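Local coordinates for protein antigen 43 (Escherichia coli, PDB 4KH3) that probably mediates bacterial self-association, clumping and biofilm formation as the surface-exposed alpha domain of an autotransporter of the AIDA type, at residues G390-A395 / G409-L414; T403-N408 / T423-E428. All blocks are in the same frame, centred on the assembly; numbering follows the deposited sequence.

Contact 1: G390-A395 / G409-L414; sequences GGLFTA and GAILTL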
loop_
_atom_site.group_PDB
_atom_site.type_symbol
_atom_site.label_atom_id
_atom_site.label_comp_id
_atom_site.label_asym_id
_atom_site.label_seq_id
_atom_site.Cartn_x
_atom_site.Cartn_y
_atom_site.Cartn_z
ATOM N N GLY A 390 -18.535 0.183 -20.078
ATOM C CA GLY A 390 -18.499 -0.111 -18.661
ATOM C C GLY A 390 -17.778 0.943 -17.845
ATOM O O GLY A 390 -17.882 0.966 -16.618
ATOM N N GLY A 391 -17.050 1.822 -18.525
ATOM C CA GLY A 391 -16.311 2.873 -17.849
ATOM C C GLY A 391 -17.124 4.102 -17.470
ATOM O O GLY A 391 -18.360 4.099 -17.501
ATOM N N LEU A 392 -16.414 5.161 -17.098
ATOM C CA LEU A 392 -17.035 6.423 -16.726
ATOM C C LEU A 392 -16.510 7.554 -17.605
ATOM O O LEU A 392 -15.321 7.645 -17.874
ATOM C CB LEU A 392 -16.771 6.733 -15.250
ATOM C CG LEU A 392 -17.192 8.111 -14.738
ATOM C CD1 LEU A 392 -18.703 8.292 -14.851
ATOM C CD2 LEU A 392 -16.721 8.313 -13.292
ATOM N N PHE A 393 -17.419 8.403 -18.061
ATOM C CA PHE A 393 -17.067 9.592 -18.816
ATOM C C PHE A 393 -17.778 10.734 -18.136
ATOM O O PHE A 393 -18.999 10.701 -17.971
ATOM C CB PHE A 393 -17.554 9.458 -20.257
ATOM C CG PHE A 393 -17.063 10.539 -21.180
ATOM C CD1 PHE A 393 -17.400 11.873 -20.969
ATOM C CD2 PHE A 393 -16.302 10.215 -22.288
ATOM C CE1 PHE A 393 -16.969 12.863 -21.833
ATOM C CE2 PHE A 393 -15.868 11.199 -23.156
ATOM C CZ PHE A 393 -16.203 12.525 -22.927
ATOM N N THR A 394 -17.009 11.730 -17.721
ATOM C CA THR A 394 -17.555 12.917 -17.082
ATOM C C THR A 394 -17.266 14.117 -17.974
ATOM O O THR A 394 -16.165 14.253 -18.513
ATOM C CB THR A 394 -16.927 13.149 -15.699
ATOM O OG1 THR A 394 -17.104 11.977 -14.895
ATOM C CG2 THR A 394 -17.574 14.346 -15.000
ATOM N N ALA A 395 -18.261 14.974 -18.151
ATOM C CA ALA A 395 -18.090 16.166 -18.964
ATOM C C ALA A 395 -18.526 17.403 -18.182
ATOM O O ALA A 395 -19.658 17.481 -17.715
ATOM C CB ALA A 395 -18.865 16.040 -20.263
ATOM N N GLY A 409 -22.901 -0.935 -18.967
ATOM C CA GLY A 409 -22.681 -0.343 -17.663
ATOM C C GLY A 409 -22.046 1.029 -17.742
ATOM O O GLY A 409 -21.708 1.629 -16.720
ATOM N N ALA A 410 -21.882 1.524 -18.963
ATOM C CA ALA A 410 -21.309 2.842 -19.177
ATOM C C ALA A 410 -22.082 3.914 -18.417
ATOM O O ALA A 410 -23.307 3.862 -18.307
ATOM C CB ALA A 410 -21.274 3.160 -20.657
ATOM N N ILE A 411 -21.353 4.874 -17.872
ATOM C CA ILE A 411 -21.973 6.038 -17.260
ATOM C C ILE A 411 -21.392 7.285 -17.913
ATOM O O ILE A 411 -20.184 7.391 -18.110
ATOM C CB ILE A 411 -21.737 6.091 -15.745
ATOM C CG1 ILE A 411 -22.414 4.908 -15.053
ATOM C CG2 ILE A 411 -22.251 7.401 -15.166
ATOM C CD1 ILE A 411 -22.256 4.928 -13.537
ATOM N N LEU A 412 -22.273 8.206 -18.276
ATOM C CA LEU A 412 -21.885 9.485 -18.834
ATOM C C LEU A 412 -22.506 10.538 -17.947
ATOM O O LEU A 412 -23.721 10.717 -17.945
ATOM C CB LEU A 412 -22.392 9.619 -20.265
ATOM C CG LEU A 412 -22.363 11.019 -20.877
ATOM C CD1 LEU A 412 -20.973 11.620 -20.793
ATOM C CD2 LEU A 412 -22.827 10.944 -22.315
ATOM N N THR A 413 -21.661 11.201 -17.165
ATOM C CA THR A 413 -22.100 12.184 -16.185
ATOM C C THR A 413 -21.788 13.588 -16.699
ATOM O O THR A 413 -20.649 13.888 -17.046
ATOM C CB THR A 413 -21.394 11.957 -14.823
ATOM O OG1 THR A 413 -21.742 10.668 -14.311
ATOM C CG2 THR A 413 -21.804 13.009 -13.805
ATOM N N LEU A 414 -22.805 14.441 -16.754
ATOM C CA LEU A 414 -22.641 15.818 -17.204
ATOM C C LEU A 414 -22.791 16.779 -16.033
ATOM O O LEU A 414 -23.729 16.657 -15.235
ATOM C CB LEU A 414 -23.689 16.152 -18.262
ATOM C CG LEU A 414 -23.751 15.173 -19.427
ATOM C CD1 LEU A 414 -24.833 15.587 -20.411
ATOM C CD2 LEU A 414 -22.403 15.090 -20.104
#
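The carbonyl oxygen of F393 takes the backbone N-H of T413 at 2.8 Å (O to N), with a nearly straight N-H...O angle of 162°. L412 CA makes a second approach to that F393 O at 3.2 Å, a CA-H...O contact. On the facing strand, T413 O receives the N-H of A395 (N to O 2.8 Å) and, as a CA-H...O contact, T394 CA at 3.2 Å. The bonds I411 N to G391 O and F393 N to I411 O complete a parallel ladder, whose strand axes come within 4.7 Å at their closest and run only 12° from parallel.

F393, A395, L412 and L414 share the buried face; L392, T394, I411 and T413 share the other. The F393 ring and L412 lie side by side, pointing the same way, and F393 CD1 meets L412 CD1 obliquely at 3.6 Å. F393 CG is anti to its backbone N (chi1 -171°), and the ring beyond it also meets that of F375. A395 CB rests on L414 CD2 at 3.7 Å on this same face. The other face, partly exposed, carries L392 CD1 against I411 CG2 at 3.7 Å, and T413 OG1 is hydrogen-bonded to Q434 NE2. Successive parallel strands whose apolar side chains line up on the buried face are characteristic of a parallel beta-helix, as in the pectate-lyase-like clan to which this probable stalk is assigned.

Contact 2: T403-N408 / T423-E428; sequences TTTLNN and TLTIRE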
loop_
_atom_site.group_PDB
_atom_site.type_symbol
_atom_site.label_atom_id
_atom_site.label_comp_id
_atom_site.label_asym_id
_atom_site.label_seq_id
_atom_site.Cartn_x
_atom_site.Cartn_y
_atom_site.Cartn_z
ATOM N N THR A 403 -18.923 9.276 -33.311
ATOM C CA THR A 403 -19.854 8.333 -32.716
ATOM C C THR A 403 -19.460 8.053 -31.269
ATOM O O THR A 403 -18.475 7.363 -31.006
ATOM C CB THR A 403 -19.902 7.015 -33.510
ATOM O OG1 THR A 403 -20.277 7.280 -34.868
ATOM C CG2 THR A 403 -20.909 6.075 -32.897
ATOM N N THR A 404 -20.224 8.617 -30.341
ATOM C CA THR A 404 -20.039 8.380 -28.916
ATOM C C THR A 404 -20.865 7.160 -28.481
ATOM O O THR A 404 -22.093 7.180 -28.514
ATOM C CB THR A 404 -20.461 9.606 -28.100
ATOM O OG1 THR A 404 -19.652 10.729 -28.475
ATOM C CG2 THR A 404 -20.297 9.345 -26.614
ATOM N N THR A 405 -20.175 6.102 -28.076
ATOM C CA THR A 405 -20.812 4.831 -27.777
ATOM C C THR A 405 -20.853 4.533 -26.279
ATOM O O THR A 405 -19.836 4.628 -25.585
ATOM C CB THR A 405 -20.089 3.703 -28.501
ATOM O OG1 THR A 405 -20.080 3.981 -29.909
ATOM C CG2 THR A 405 -20.773 2.372 -28.237
ATOM N N LEU A 406 -22.040 4.190 -25.784
ATOM C CA LEU A 406 -22.229 3.850 -24.379
ATOM C C LEU A 406 -22.754 2.425 -24.257
ATOM O O LEU A 406 -23.901 2.161 -24.594
ATOM C CB LEU A 406 -23.212 4.817 -23.726
ATOM C CG LEU A 406 -22.894 6.311 -23.832
ATOM C CD1 LEU A 406 -23.969 7.119 -23.127
ATOM C CD2 LEU A 406 -21.500 6.659 -23.283
ATOM N N ASN A 407 -21.908 1.510 -23.790
ATOM C CA ASN A 407 -22.275 0.104 -23.657
ATOM C C ASN A 407 -22.019 -0.446 -22.251
ATOM O O ASN A 407 -21.221 0.109 -21.492
ATOM C CB ASN A 407 -21.486 -0.764 -24.642
ATOM C CG ASN A 407 -21.916 -0.576 -26.084
ATOM O OD1 ASN A 407 -23.044 -0.181 -26.369
ATOM N ND2 ASN A 407 -21.014 -0.891 -27.009
ATOM N N ASN A 408 -22.724 -1.527 -21.923
ATOM C CA ASN A 408 -22.376 -2.421 -20.820
ATOM C C ASN A 408 -22.020 -1.780 -19.487
ATOM O O ASN A 408 -20.960 -2.061 -18.934
ATOM C CB ASN A 408 -21.209 -3.305 -21.247
ATOM C CG ASN A 408 -21.543 -4.160 -22.443
ATOM O OD1 ASN A 408 -22.619 -4.748 -22.512
ATOM N ND2 ASN A 408 -20.625 -4.233 -23.394
ATOM N N THR A 423 -23.577 11.517 -33.355
ATOM C CA THR A 423 -24.326 10.348 -32.921
ATOM C C THR A 423 -23.920 9.799 -31.550
ATOM O O THR A 423 -22.790 9.374 -31.348
ATOM C CB THR A 423 -24.211 9.238 -33.956
ATOM O OG1 THR A 423 -24.704 9.718 -35.212
ATOM C CG2 THR A 423 -25.008 8.017 -33.520
ATOM N N LEU A 424 -24.859 9.812 -30.614
ATOM C CA LEU A 424 -24.690 9.136 -29.334
ATOM C C LEU A 424 -25.412 7.791 -29.416
ATOM O O LEU A 424 -26.607 7.743 -29.680
ATOM C CB LEU A 424 -25.275 9.992 -28.216
ATOM C CG LEU A 424 -25.255 9.423 -26.798
ATOM C CD1 LEU A 424 -23.836 9.087 -26.398
ATOM C CD2 LEU A 424 -25.873 10.407 -25.804
ATOM N N THR A 425 -24.693 6.695 -29.215
ATOM C CA THR A 425 -25.278 5.385 -29.476
ATOM C C THR A 425 -25.060 4.375 -28.353
ATOM O O THR A 425 -23.960 4.244 -27.815
ATOM C CB THR A 425 -24.792 4.785 -30.829
ATOM O OG1 THR A 425 -25.445 3.534 -31.059
ATOM C CG2 THR A 425 -23.299 4.546 -30.823
ATOM N N ILE A 426 -26.136 3.672 -28.011
ATOM C CA ILE A 426 -26.096 2.584 -27.047
ATOM C C ILE A 426 -26.465 1.306 -27.786
ATOM O O ILE A 426 -27.557 1.192 -28.334
ATOM C CB ILE A 426 -27.083 2.817 -25.888
ATOM C CG1 ILE A 426 -26.593 3.954 -24.990
ATOM C CG2 ILE A 426 -27.262 1.534 -25.062
ATOM C CD1 ILE A 426 -26.795 5.343 -25.536
ATOM N N ARG A 427 -25.553 0.346 -27.817
ATOM C CA ARG A 427 -25.742 -0.813 -28.671
ATOM C C ARG A 427 -25.856 -2.144 -27.923
ATOM O O ARG A 427 -26.272 -3.155 -28.497
ATOM C CB ARG A 427 -24.600 -0.879 -29.678
ATOM C CG ARG A 427 -24.447 0.395 -30.488
ATOM C CD ARG A 427 -23.356 0.263 -31.540
ATOM N NE ARG A 427 -23.571 -0.903 -32.391
ATOM C CZ ARG A 427 -22.601 -1.713 -32.798
ATOM N NH1 ARG A 427 -21.344 -1.481 -32.438
ATOM N NH2 ARG A 427 -22.884 -2.757 -33.567
ATOM N N GLU A 428 -25.509 -2.140 -26.642
ATOM C CA GLU A 428 -25.298 -3.386 -25.911
ATOM C C GLU A 428 -25.275 -3.113 -24.406
ATOM O O GLU A 428 -24.575 -2.218 -23.947
ATOM C CB GLU A 428 -23.968 -3.992 -26.365
ATOM C CG GLU A 428 -23.649 -5.375 -25.842
ATOM C CD GLU A 428 -22.271 -5.845 -26.295
ATOM O OE1 GLU A 428 -21.652 -5.147 -27.132
ATOM O OE2 GLU A 428 -21.804 -6.902 -25.815
#
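T425 and T405 lie side by side and point the same way, with T425 CG2 3.4 Å from T405 OG1. The T425 methyl also reaches T403, whose side chain it crosses at a slant, CG2 to CG2 3.5 Å. Its chi1 of -177° sets OG1 anti to the backbone N and puts CG2 in the crowded position between N and carbonyl carbon, where it meets both threonines.

On the other face, T404 stands beside L424. The leucine slants across it, L424 CD1 3.6 Å from T404 CG2, and the same methyl lies 3.8 Å from L406 CD1. Packing continues beyond them as L406 crosses I426, CB to CG1 3.7 Å, so the L406 side chain bridges two residues of the facing strand.

Backbone bonds from T404 N to T423 O, T425 N to T404 O and L406 N to T425 O form a parallel ladder that then departs from its pattern. L406 O is 4.1 Å from R427 N, and the side-chain oxygen N407 OD1 accepts that N-H instead, at 2.9 Å and 157°. Beyond it, N408 N reaches E428 O at 2.8 Å, the donor tilted from the carbonyl plane. The N408 amide and E428 carboxylate planes stand 85° apart, and the N408 amide bonds through ND2 to N389 OD1.

The pair is flanked by strand 382-389, where T387 and V388 touch T405 and L406, and by strand 443-446, where E445 meets T423 and T425. A431 of strand 431-434 packs on L406 and I426.

Overall arrangement
The segments of the two contacts alternate along the chain, in the order 390-395, 403-408, 409-414, 423-428. Each contact therefore joins one turn of the coil to the next, after a gap of 13 or 14 residues. Strands 403-407 and 410-414 follow each other directly, separated by a short turn, so the second strand of contact 1 continues from the first of contact 2. The contact centres are 11 Å apart, and their side chains meet where L412 CD2 packs at 4.1 Å from L406 CD1. Contact 1 and contact 2 thus represent different faces of one beta-helix, meeting at L412 and L406, consistent with a common apolar interior, and help build the elongated, probably stalk-forming alpha domain.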